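PDB 6O2D: inner kinetochore subunit cnp3 from Schizosaccharomyces pombe, which helps build the inner kinetochore network that serves as a platform for outer kinetochore assembly on centromeric DNA, and is represented here by its cupin domain. Local coordinates for residues F66-V71 / R134-H139; S90-Q95 / D112-V117. All blocks are in the same frame, centred on the assembly; numbering follows the deposited sequence.

Contact 1 of 2, residues F66-V71 / R134-H139; sequences FAAGVV and RLYYTH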
# COMPACT_ATOMS: atom_id res chain seq x y z
N PHE B 66 -9.30 4.65 0.74
CA PHE B 66 -7.90 4.28 0.88
C PHE B 66 -7.15 5.33 1.69
O PHE B 66 -7.42 6.53 1.56
CB PHE B 66 -7.26 4.10 -0.51
CG PHE B 66 -5.77 3.92 -0.50
CD1 PHE B 66 -5.21 2.65 -0.41
CD2 PHE B 66 -4.91 5.02 -0.62
CE1 PHE B 66 -3.83 2.48 -0.43
CE2 PHE B 66 -3.54 4.86 -0.63
CZ PHE B 66 -2.99 3.58 -0.53
N ALA B 67 -6.21 4.88 2.51
CA ALA B 67 -5.29 5.76 3.23
C ALA B 67 -3.96 5.05 3.40
O ALA B 67 -3.90 3.81 3.42
CB ALA B 67 -5.85 6.18 4.60
N ALA B 68 -2.88 5.82 3.49
CA ALA B 68 -1.55 5.24 3.67
C ALA B 68 -0.65 6.17 4.48
O ALA B 68 -0.81 7.40 4.46
CB ALA B 68 -0.90 4.92 2.32
N GLY B 69 0.32 5.58 5.17
CA GLY B 69 1.20 6.36 6.00
C GLY B 69 2.42 5.58 6.45
O GLY B 69 2.74 4.52 5.90
N VAL B 70 3.09 6.11 7.47
CA VAL B 70 4.29 5.51 8.02
C VAL B 70 4.15 5.41 9.53
O VAL B 70 3.63 6.32 10.19
CB VAL B 70 5.56 6.31 7.64
CG1 VAL B 70 5.39 7.80 7.94
CG2 VAL B 70 6.81 5.76 8.33
N VAL B 71 4.59 4.27 10.07
CA VAL B 71 4.67 4.00 11.50
C VAL B 71 6.10 3.58 11.80
O VAL B 71 6.70 2.83 11.03
CB VAL B 71 3.67 2.91 11.95
CG1 VAL B 71 4.00 2.38 13.35
CG2 VAL B 71 2.24 3.40 11.88
N ARG B 134 10.49 0.77 11.14
CA ARG B 134 9.79 1.81 10.41
C ARG B 134 8.97 1.04 9.38
O ARG B 134 9.50 0.16 8.68
CB ARG B 134 10.78 2.79 9.75
CG ARG B 134 10.19 3.60 8.60
CD ARG B 134 11.21 4.39 7.75
NE ARG B 134 12.29 5.12 8.44
CZ ARG B 134 12.12 6.18 9.23
NH1 ARG B 134 10.90 6.61 9.51
NH2 ARG B 134 13.17 6.75 9.78
N LEU B 135 7.66 1.33 9.30
CA LEU B 135 6.77 0.61 8.39
C LEU B 135 6.00 1.56 7.49
O LEU B 135 5.57 2.63 7.93
CB LEU B 135 5.75 -0.25 9.14
CG LEU B 135 6.16 -1.16 10.29
CD1 LEU B 135 4.97 -1.34 11.25
CD2 LEU B 135 6.63 -2.49 9.72
N TYR B 136 5.77 1.10 6.27
CA TYR B 136 4.82 1.73 5.36
C TYR B 136 3.50 0.98 5.42
O TYR B 136 3.46 -0.22 5.13
CB TYR B 136 5.38 1.73 3.93
CG TYR B 136 4.38 2.20 2.91
CD1 TYR B 136 3.95 3.52 2.90
CD2 TYR B 136 3.86 1.33 1.96
CE1 TYR B 136 3.05 3.97 1.97
CE2 TYR B 136 2.95 1.78 1.02
CZ TYR B 136 2.55 3.09 1.04
OH TYR B 136 1.64 3.55 0.12
N TYR B 137 2.42 1.67 5.81
CA TYR B 137 1.13 1.02 5.95
C TYR B 137 0.13 1.56 4.94
O TYR B 137 0.19 2.73 4.53
CB TYR B 137 0.56 1.17 7.37
CG TYR B 137 -0.05 2.53 7.70
CD1 TYR B 137 -1.37 2.83 7.36
CD2 TYR B 137 0.69 3.49 8.37
CE1 TYR B 137 -1.92 4.07 7.66
CE2 TYR B 137 0.14 4.73 8.69
CZ TYR B 137 -1.16 5.02 8.32
OH TYR B 137 -1.70 6.25 8.63
N THR B 138 -0.80 0.70 4.54
CA THR B 138 -1.98 1.10 3.79
C THR B 138 -3.17 0.38 4.41
O THR B 138 -3.05 -0.77 4.82
CB THR B 138 -1.87 0.76 2.29
OG1 THR B 138 -2.01 -0.64 2.10
CG2 THR B 138 -0.50 1.19 1.73
N HIS B 139 -4.31 1.06 4.48
CA HIS B 139 -5.57 0.39 4.76
C HIS B 139 -6.61 0.81 3.74
O HIS B 139 -6.54 1.91 3.18
CB HIS B 139 -6.07 0.62 6.20
CG HIS B 139 -6.34 2.05 6.54
ND1 HIS B 139 -5.46 2.81 7.28
CD2 HIS B 139 -7.40 2.85 6.28
CE1 HIS B 139 -5.96 4.03 7.44
NE2 HIS B 139 -7.14 4.07 6.85
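Strands 66-71 and 134-139 run antiparallel, their axes at 162°, and six backbone hydrogen bonds zip them together in three reciprocal pairs: A67 with H139, G69 with Y137, and V71 with L135. The side chains then divide between the two faces of the sheet.

On the face of A67, V71, L135, Y137 and H139, the decisive group is Y137. Its CG sits between the backbone N and the carbonyl carbon (chi1 77°), which swings the ring across the neighbouring strand and flat over G69. The evidence for a CH-pi contact is direct: G69 CA lies 3.7 Å from the centroid of the Y137 ring, over its face. Because G69 has no side chain, the ring can press onto bare backbone. The V71 side chain crosses that of Y137 at about a right angle, its CG2 3.8 Å from Y137 CD2. H139 takes the same crowded first torsion but meets A67 differently, bringing NE2 to 3.3 Å from the methyl carbon CB of A67.

The other face carries A68, V70, Y136 and T138. Here Y136 has CG anti to the backbone N (chi1 172°), so its ring reaches along the sheet until OH stands 3.6 Å from A68 CB. That hydroxyl is hydrogen-bonded to S90 OG of the second subunit. F66 and T138 cross obliquely, F66 CE1 approaching T138 CB to 3.8 Å, and T138 also packs on F66 of the second subunit.

V70 crosses R134 obliquely, CG2 being 4.0 Å from R134 CG. The glycine-aromatic pair thus sits on one face, while the face of Y136 and T138 meets the second subunit; the two strands are inner ones of the larger sheet of a dimeric cupin beta-barrel.

Contact 2 of 2, residues S90-Q95 / D112-V117; sequences SFCILQ and DGVFIV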
# COMPACT_ATOMS: atom_id res chain seq x y z
N SER B 90 -2.32 -3.35 5.24
CA SER B 90 -1.08 -3.75 4.60
C SER B 90 0.09 -3.10 5.33
O SER B 90 -0.02 -1.97 5.80
CB SER B 90 -1.05 -3.35 3.13
OG SER B 90 -0.26 -4.25 2.37
N PHE B 91 1.18 -3.85 5.47
CA PHE B 91 2.39 -3.34 6.10
C PHE B 91 3.58 -3.77 5.27
O PHE B 91 3.66 -4.94 4.88
CB PHE B 91 2.53 -3.84 7.54
CG PHE B 91 1.49 -3.30 8.46
CD1 PHE B 91 1.62 -2.04 9.02
CD2 PHE B 91 0.37 -4.04 8.77
CE1 PHE B 91 0.66 -1.54 9.87
CE2 PHE B 91 -0.59 -3.54 9.62
CZ PHE B 91 -0.44 -2.29 10.17
N CYS B 92 4.49 -2.84 4.99
CA CYS B 92 5.78 -3.16 4.39
C CYS B 92 6.88 -2.70 5.33
O CYS B 92 6.92 -1.52 5.72
CB CYS B 92 5.93 -2.51 3.01
SG CYS B 92 7.52 -2.94 2.22
N ILE B 93 7.78 -3.61 5.67
CA ILE B 93 8.79 -3.37 6.70
C ILE B 93 10.03 -2.83 6.01
O ILE B 93 10.70 -3.56 5.28
CB ILE B 93 9.10 -4.65 7.49
CG1 ILE B 93 7.79 -5.33 7.87
CG2 ILE B 93 9.97 -4.34 8.71
CD1 ILE B 93 7.94 -6.74 8.26
N LEU B 94 10.35 -1.57 6.29
CA LEU B 94 11.50 -0.94 5.67
C LEU B 94 12.78 -1.14 6.46
O LEU B 94 13.85 -1.15 5.86
CB LEU B 94 11.23 0.56 5.49
CG LEU B 94 9.99 0.94 4.68
CD1 LEU B 94 10.05 2.41 4.32
CD2 LEU B 94 9.86 0.09 3.42
N GLN B 95 12.69 -1.30 7.78
CA GLN B 95 13.88 -1.46 8.60
C GLN B 95 13.48 -2.04 9.96
O GLN B 95 12.38 -1.79 10.45
CB GLN B 95 14.64 -0.14 8.77
CG GLN B 95 14.39 0.60 10.07
CD GLN B 95 15.40 1.71 10.31
OE1 GLN B 95 16.23 2.00 9.45
NE2 GLN B 95 15.33 2.33 11.48
N ASP B 112 11.88 -5.79 3.74
CA ASP B 112 11.32 -6.30 2.50
C ASP B 112 10.32 -7.42 2.72
O ASP B 112 10.00 -8.16 1.78
CB ASP B 112 12.42 -6.74 1.52
CG ASP B 112 13.24 -5.58 1.01
OD1 ASP B 112 12.90 -4.42 1.34
OD2 ASP B 112 14.22 -5.82 0.28
N GLY B 113 9.80 -7.56 3.93
CA GLY B 113 8.69 -8.45 4.20
C GLY B 113 7.42 -7.62 4.22
O GLY B 113 7.44 -6.46 4.62
N VAL B 114 6.33 -8.22 3.75
CA VAL B 114 5.02 -7.59 3.79
C VAL B 114 4.00 -8.60 4.32
O VAL B 114 4.11 -9.80 4.05
CB VAL B 114 4.58 -7.06 2.41
CG1 VAL B 114 5.50 -5.93 1.96
CG2 VAL B 114 4.56 -8.18 1.38
N PHE B 115 3.03 -8.11 5.07
CA PHE B 115 1.92 -8.94 5.50
C PHE B 115 0.65 -8.11 5.46
O PHE B 115 0.68 -6.88 5.49
CB PHE B 115 2.17 -9.55 6.89
CG PHE B 115 2.04 -8.57 8.03
CD1 PHE B 115 3.10 -7.76 8.38
CD2 PHE B 115 0.87 -8.48 8.75
CE1 PHE B 115 2.99 -6.87 9.43
CE2 PHE B 115 0.75 -7.59 9.81
CZ PHE B 115 1.82 -6.79 10.15
N ILE B 116 -0.48 -8.81 5.35
CA ILE B 116 -1.80 -8.19 5.31
C ILE B 116 -2.58 -8.65 6.53
O ILE B 116 -2.42 -9.78 7.00
CB ILE B 116 -2.59 -8.54 4.04
CG1 ILE B 116 -2.65 -10.06 3.85
CG2 ILE B 116 -2.01 -7.82 2.84
CD1 ILE B 116 -3.73 -10.52 2.91
N VAL B 117 -3.45 -7.78 7.01
CA VAL B 117 -4.45 -8.18 7.98
C VAL B 117 -5.80 -8.05 7.29
O VAL B 117 -6.31 -6.93 7.16
CB VAL B 117 -4.38 -7.33 9.25
CG1 VAL B 117 -5.35 -7.86 10.31
CG2 VAL B 117 -2.95 -7.27 9.78
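F91 and F115 dominate the pairing of strand 90-95 with strand 113-117, and their different first torsions explain how the rings come to lie side by side. In F91, CG is anti to the carbonyl carbon and beside the backbone N. In F115 it takes the crowded position between the backbone N and the carbonyl carbon (chi1 73°). Both rings leave the same face of the sheet in the same direction, with their planes only 22° from parallel. They are slid apart, centroids separated by 5.1 Å, so they barely overlap; the touch is made by F91 CD2 on F115 CZ at 3.4 Å. F115 also meets F107 edge-to-face, and V100 and V102 of strand 98-102 pack against it, which places this face toward the second sheet of the barrel.

Beneath the rings, the backbones of F91 and F115 exchange two hydrogen bonds. The bond from F91 N to F115 O is 3.1 Å long and comes nearly along the C=O axis.

On the reverse face, C92 has SG anti to the backbone N, and V114 has CG1 anti to the carbonyl carbon. CG1 of V114 thereby rests 3.6 Å from C92 CB, and just as near to the sulfur. V114 and I116 pack on F60 of the second subunit.

At the start of strand 113-117, I93 N donates to G113 O (3.1 Å), while D112 N donates to I93 O (3.0 Å). I93 therefore faces two successive residues, the first of them, D112, with a left-handed backbone (phi 74°). This is the pattern of a G1 beta bulge. Residues 113-115 also form an antiparallel ladder with the second subunit, an edge-strand arrangement that continues the cupin sheet across the dimer interface.

In the fold
Contacts 1 and 2 are parts of a single antiparallel sheet, joined where strand 133-140 lies beside strand 88-95; their centres are 10 Å apart. Two probable backbone hydrogen bonds form the seam, T138 O to S90 N at 2.7 Å and Y136 O to C92 N at 2.8 Å. Along the chain, both segments of contact 2 fall between those of contact 1. L135 CD2 packs 3.6 Å from I93 CG1, and Y137 touches F91, so L135, I93, Y137, F91 and F115 share the face toward the other sheet, consistent with the interior of a cupin barrel. The opposite face of both contacts meets the second subunit.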